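Local coordinates for putative oxidoreductase FAD-binding subunit (Sulfolobus tokodaii, PDB 4ZOH), which probably serves as the FAD-binding subunit of a molybdenum-containing oxidoreductase, passing electrons through its bound flavin, at residues S175-E180 against I272-K277. Numbering follows the deposited sequence.
Sequences SYQKLE and IITALK. With FAD (flavin-adenine dinucleotide), chain H.
Ser175 meets Thr274 through its hydroxyl oxygen, which touches the threonine methyl: OG lies 3.4 Å from Thr274 CG2, with Thr274 CB almost as close. Ser175 CB is turned to the helix and comes 4.3 Å from Ala275 CB. Gln177, next but one on the same strand face, approaches Thr274 from the opposite direction. Its chain bends at chi2 (-69°), folding the amide back along the strand, where NE2 donates to Ser175 OG at 2.9 Å; the hydroxyl is tilted 20° from the amide plane. That bond within the strand ties the two side chains into one polar patch against Thr274. A water joins the two segments, accepting from Gln177 NE2 at 3.2 Å and donating to Thr274 OG1 at 2.9 Å. Thr274 OG1 also bonds to the carbonyl oxygen of Arg270 one turn earlier. Lys178 has its CB on the other strand face, and its extended chain brings NZ to FAD O4 at 2.8 Å; the same NZ forms a salt bridge with Asp118. Only 140 Å² is buried. The axes of strand 175-179 and helix 272-276 pass 8.0 Å apart, with 145° between their N-to-C directions, so they run roughly antiparallel. The contact is thus light helix-on-sheet packing in the CO dehydrogenase flavoprotein C-terminal domain: the end of helix 257-276 lies against strand 173-179, outermost within this chain in a four-stranded antiparallel sheet, while Lys178 on the other face belongs to the flavin pocket.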
ATOM      1  N   SER B 175      38.766 -22.947 -34.190  1.00 28.39           N
ATOM      2  CA  SER B 175      38.827 -22.004 -33.066  1.00 27.83           C
ATOM      3  C   SER B 175      37.953 -20.789 -33.399  1.00 28.29           C
ATOM      4  O   SER B 175      37.959 -20.322 -34.535  1.00 27.89           O
ATOM      5  CB  SER B 175      40.263 -21.540 -32.804  1.00 29.83           C
ATOM      6  OG  SER B 175      40.312 -20.772 -31.609  1.00 37.74           O
ATOM      7  N   TYR B 176      37.149 -20.313 -32.426  1.00 28.83           N
ATOM      8  CA  TYR B 176      36.508 -18.990 -32.571  1.00 25.93           C
ATOM      9  C   TYR B 176      37.180 -18.124 -31.558  1.00 28.45           C
ATOM     10  O   TYR B 176      37.254 -18.508 -30.392  1.00 30.03           O
ATOM     11  CB  TYR B 176      34.984 -19.043 -32.356  1.00 27.11           C
ATOM     12  CG  TYR B 176      34.352 -17.686 -32.586  1.00 27.65           C
ATOM     13  CD1 TYR B 176      34.500 -17.042 -33.806  1.00 25.72           C
ATOM     14  CD2 TYR B 176      33.606 -17.040 -31.572  1.00 26.37           C
ATOM     15  CE1 TYR B 176      33.983 -15.787 -34.019  1.00 26.46           C
ATOM     16  CE2 TYR B 176      33.045 -15.776 -31.800  1.00 25.72           C
ATOM     17  CZ  TYR B 176      33.241 -15.169 -33.036  1.00 25.44           C
ATOM     18  OH  TYR B 176      32.742 -13.915 -33.310  1.00 24.83           O
ATOM     19  N   GLN B 177      37.752 -17.011 -32.009  1.00 28.56           N
ATOM     20  CA  GLN B 177      38.393 -16.009 -31.106  1.00 29.84           C
ATOM     21  C   GLN B 177      37.483 -14.776 -31.071  1.00 27.98           C
ATOM     22  O   GLN B 177      37.129 -14.235 -32.107  1.00 27.80           O
ATOM     23  CB  GLN B 177      39.789 -15.600 -31.629  1.00 30.54           C
ATOM     24  CG  GLN B 177      40.804 -16.765 -31.672  1.00 29.67           C
ATOM     25  CD  GLN B 177      41.207 -17.239 -30.283  1.00 29.32           C
ATOM     26  OE1 GLN B 177      41.336 -16.444 -29.353  1.00 29.02           O
ATOM     27  NE2 GLN B 177      41.415 -18.540 -30.133  1.00 28.90           N
ATOM     28  N   LYS B 178      37.089 -14.369 -29.878  1.00 28.33           N
ATOM     29  CA  LYS B 178      36.195 -13.262 -29.744  1.00 28.80           C
ATOM     30  C   LYS B 178      36.859 -12.261 -28.847  1.00 25.31           C
ATOM     31  O   LYS B 178      37.109 -12.539 -27.696  1.00 27.76           O
ATOM     32  CB  LYS B 178      34.870 -13.723 -29.140  1.00 30.09           C
ATOM     33  CG  LYS B 178      33.795 -12.650 -29.189  1.00 31.49           C
ATOM     34  CD  LYS B 178      32.475 -13.107 -28.603  1.00 30.41           C
ATOM     35  CE  LYS B 178      31.497 -11.931 -28.610  1.00 31.18           C
ATOM     36  NZ  LYS B 178      30.089 -12.336 -28.440  1.00 28.34           N
ATOM     37  N   LEU B 179      37.112 -11.081 -29.372  1.00 24.37           N
ATOM     38  CA  LEU B 179      37.636 -10.011 -28.517  1.00 26.25           C
ATOM     39  C   LEU B 179      36.454  -9.215 -27.951  1.00 25.76           C
ATOM     40  O   LEU B 179      35.537  -8.778 -28.727  1.00 26.05           O
ATOM     41  CB  LEU B 179      38.612  -9.095 -29.293  1.00 25.86           C
ATOM     42  CG  LEU B 179      39.159  -7.838 -28.594  1.00 28.49           C
ATOM     43  CD1 LEU B 179      39.943  -8.114 -27.337  1.00 26.95           C
ATOM     44  CD2 LEU B 179      40.006  -7.054 -29.586  1.00 30.69           C
ATOM     45  N   GLU B 180      36.499  -9.003 -26.630  1.00 23.95           N
ATOM     46  CA  GLU B 180      35.409  -8.342 -25.892  1.00 27.69           C
ATOM     47  C   GLU B 180      35.920  -7.639 -24.637  1.00 27.07           C
ATOM     48  O   GLU B 180      36.789  -8.123 -23.901  1.00 25.41           O
ATOM     49  CB  GLU B 180      34.298  -9.328 -25.495  1.00 28.58           C
ATOM     50  CG  GLU B 180      34.782 -10.494 -24.645  1.00 28.15           C
ATOM     51  CD  GLU B 180      33.778 -11.617 -24.515  1.00 30.01           C
ATOM     52  OE1 GLU B 180      32.935 -11.834 -25.380  1.00 36.59           O
ATOM     53  OE2 GLU B 180      33.840 -12.297 -23.501  1.00 29.98           O
ATOM     54  N   ILE B 272      44.827 -19.780 -35.266  1.00 33.51           N
ATOM     55  CA  ILE B 272      45.698 -20.808 -35.860  1.00 31.20           C
ATOM     56  C   ILE B 272      46.302 -21.650 -34.729  1.00 29.42           C
ATOM     57  O   ILE B 272      46.133 -22.875 -34.688  1.00 29.72           O
ATOM     58  CB  ILE B 272      46.782 -20.147 -36.756  1.00 31.72           C
ATOM     59  CG1 ILE B 272      46.155 -19.230 -37.761  1.00 26.92           C
ATOM     60  CG2 ILE B 272      47.592 -21.156 -37.537  1.00 32.48           C
ATOM     61  CD1 ILE B 272      47.155 -18.279 -38.371  1.00 32.23           C
ATOM     62  N   ILE B 273      46.921 -20.988 -33.759  1.00 29.59           N
ATOM     63  CA  ILE B 273      47.623 -21.699 -32.680  1.00 32.17           C
ATOM     64  C   ILE B 273      46.697 -22.524 -31.783  1.00 35.76           C
ATOM     65  O   ILE B 273      47.066 -23.628 -31.330  1.00 32.99           O
ATOM     66  CB  ILE B 273      48.526 -20.774 -31.834  1.00 32.26           C
ATOM     67  CG1 ILE B 273      49.775 -20.308 -32.649  1.00 35.85           C
ATOM     68  CG2 ILE B 273      48.949 -21.412 -30.501  1.00 32.95           C
ATOM     69  CD1 ILE B 273      50.590 -19.206 -31.949  1.00 33.04           C
ATOM     70  N   THR B 274      45.520 -21.973 -31.493  1.00 34.56           N
ATOM     71  CA  THR B 274      44.541 -22.714 -30.715  1.00 34.78           C
ATOM     72  C   THR B 274      44.039 -23.935 -31.503  1.00 28.47           C
ATOM     73  O   THR B 274      44.100 -25.023 -30.984  1.00 30.63           O
ATOM     74  CB  THR B 274      43.377 -21.803 -30.284  1.00 38.95           C
ATOM     75  OG1 THR B 274      43.901 -20.824 -29.394  1.00 32.75           O
ATOM     76  CG2 THR B 274      42.235 -22.634 -29.569  1.00 37.07           C
ATOM     77  N   ALA B 275      43.614 -23.754 -32.755  1.00 27.32           N
ATOM     78  CA  ALA B 275      43.100 -24.871 -33.573  1.00 28.30           C
ATOM     79  C   ALA B 275      44.202 -25.924 -33.684  1.00 34.15           C
ATOM     80  O   ALA B 275      43.944 -27.089 -33.377  1.00 35.11           O
ATOM     81  CB  ALA B 275      42.677 -24.408 -34.937  1.00 25.87           C
ATOM     82  N   LEU B 276      45.447 -25.505 -34.007  1.00 35.91           N
ATOM     83  CA  LEU B 276      46.574 -26.472 -34.101  1.00 41.15           C
ATOM     84  C   LEU B 276      46.850 -27.223 -32.808  1.00 40.10           C
ATOM     85  O   LEU B 276      47.291 -28.336 -32.837  1.00 49.23           O
ATOM     86  CB  LEU B 276      47.870 -25.799 -34.526  1.00 35.55           C
ATOM     87  CG  LEU B 276      47.762 -25.345 -35.967  1.00 35.67           C
ATOM     88  CD1 LEU B 276      49.064 -24.642 -36.293  1.00 34.30           C
ATOM     89  CD2 LEU B 276      47.496 -26.535 -36.876  1.00 34.62           C
ATOM     90  N   LYS B 277      46.614 -26.620 -31.663  1.00 42.41           N
ATOM     91  CA  LYS B 277      46.942 -27.316 -30.443  1.00 44.44           C
ATOM     92  C   LYS B 277      45.792 -28.215 -30.066  1.00 42.38           C
ATOM     93  O   LYS B 277      45.695 -28.610 -28.932  1.00 46.51           O
ATOM     94  CB  LYS B 277      47.283 -26.323 -29.363  1.00 50.85           C
ATOM     95  CG  LYS B 277      48.713 -25.804 -29.491  1.00 65.06           C
ATOM     96  CD  LYS B 277      48.992 -24.723 -28.453  1.00 76.20           C
ATOM     97  CE  LYS B 277      48.545 -25.131 -27.049  1.00 79.34           C
ATOM     98  NZ  LYS B 277      48.633 -24.001 -26.085  1.00 86.58           N
TER
HETATM   99  PA  FAD H 301      14.408 -12.061 -33.179  1.00 31.37           P
HETATM  100  O1A FAD H 301      14.809 -10.932 -32.292  1.00 26.30           O
HETATM  101  O2A FAD H 301      13.169 -12.817 -32.950  1.00 28.95           O
HETATM  102  O5B FAD H 301      14.325 -11.560 -34.656  1.00 27.05           O
HETATM  103  C5B FAD H 301      15.390 -10.722 -35.200  1.00 27.92           C
HETATM  104  C4B FAD H 301      15.022 -10.334 -36.737  1.00 28.75           C
HETATM  105  O4B FAD H 301      14.811 -11.525 -37.596  1.00 32.61           O
HETATM  106  C3B FAD H 301      13.668  -9.635 -36.737  1.00 30.48           C
HETATM  107  O3B FAD H 301      13.688  -8.601 -37.691  1.00 30.11           O
HETATM  108  C2B FAD H 301      12.639 -10.739 -37.074  1.00 35.21           C
HETATM  109  O2B FAD H 301      11.436 -10.259 -37.687  1.00 36.33           O
HETATM  110  C1B FAD H 301      13.384 -11.560 -38.069  1.00 33.00           C
HETATM  111  N9A FAD H 301      13.330 -13.017 -38.034  1.00 27.97           N
HETATM  112  C8A FAD H 301      13.455 -13.835 -36.992  1.00 28.84           C
HETATM  113  N7A FAD H 301      13.439 -15.116 -37.428  1.00 28.13           N
HETATM  114  C5A FAD H 301      13.309 -15.083 -38.776  1.00 30.32           C
HETATM  115  C6A FAD H 301      13.253 -16.071 -39.782  1.00 30.96           C
HETATM  116  N6A FAD H 301      13.352 -17.345 -39.410  1.00 28.51           N
HETATM  117  N1A FAD H 301      13.102 -15.706 -41.069  1.00 31.36           N
HETATM  118  C2A FAD H 301      13.075 -14.401 -41.446  1.00 30.10           C
HETATM  119  N3A FAD H 301      13.119 -13.445 -40.513  1.00 29.98           N
HETATM  120  C4A FAD H 301      13.242 -13.751 -39.171  1.00 29.02           C
HETATM  121  N1  FAD H 301      24.353 -11.703 -30.838  1.00 28.74           N
HETATM  122  C2  FAD H 301      25.653 -12.043 -31.198  1.00 26.55           C
HETATM  123  O2  FAD H 301      25.866 -12.474 -32.313  1.00 23.97           O
HETATM  124  N3  FAD H 301      26.684 -11.905 -30.319  1.00 25.74           N
HETATM  125  C4  FAD H 301      26.473 -11.408 -29.076  1.00 26.38           C
HETATM  126  O4  FAD H 301      27.436 -11.348 -28.304  1.00 24.00           O
HETATM  127  C4X FAD H 301      25.166 -11.026 -28.705  1.00 25.51           C
HETATM  128  N5  FAD H 301      24.946 -10.527 -27.440  1.00 25.20           N
HETATM  129  C5X FAD H 301      23.623 -10.125 -27.089  1.00 26.56           C
HETATM  130  C6  FAD H 301      23.427  -9.563 -25.832  1.00 24.09           C
HETATM  131  C7  FAD H 301      22.136  -9.184 -25.434  1.00 24.87           C
HETATM  132  C7M FAD H 301      21.996  -8.575 -24.021  1.00 21.19           C
HETATM  133  C8  FAD H 301      21.051  -9.339 -26.321  1.00 26.15           C
HETATM  134  C8M FAD H 301      19.601  -8.911 -25.967  1.00 23.48           C
HETATM  135  C9  FAD H 301      21.257  -9.859 -27.612  1.00 26.33           C
HETATM  136  C9A FAD H 301      22.540 -10.270 -27.985  1.00 26.77           C
HETATM  137  N10 FAD H 301      22.797 -10.802 -29.267  1.00 27.75           N
HETATM  138  C10 FAD H 301      24.115 -11.177 -29.590  1.00 26.29           C
HETATM  139  C1' FAD H 301      21.746 -10.976 -30.264  1.00 27.23           C
HETATM  140  C2' FAD H 301      21.057 -12.345 -30.114  1.00 25.50           C
HETATM  141  O2' FAD H 301      21.967 -13.354 -30.601  1.00 30.16           O
HETATM  142  C3' FAD H 301      19.684 -12.408 -30.841  1.00 25.92           C
HETATM  143  O3' FAD H 301      19.043 -13.580 -30.331  1.00 24.54           O
HETATM  144  C4' FAD H 301      19.798 -12.527 -32.352  1.00 28.72           C
HETATM  145  O4' FAD H 301      20.620 -11.458 -32.823  1.00 26.39           O
HETATM  146  C5' FAD H 301      18.422 -12.466 -33.048  1.00 25.16           C
HETATM  147  O5' FAD H 301      17.877 -13.809 -32.957  1.00 27.31           O
HETATM  148  P   FAD H 301      16.438 -14.034 -32.354  1.00 30.70           P
HETATM  149  O1P FAD H 301      16.043 -15.447 -32.630  1.00 29.68           O
HETATM  150  O2P FAD H 301      16.390 -13.583 -30.944  1.00 26.72           O
HETATM  151  O3P FAD H 301      15.643 -13.080 -33.330  1.00 28.30           O
HETATM  152  O   HOH W   1      42.706 -19.211 -27.262  1.00 39.40           O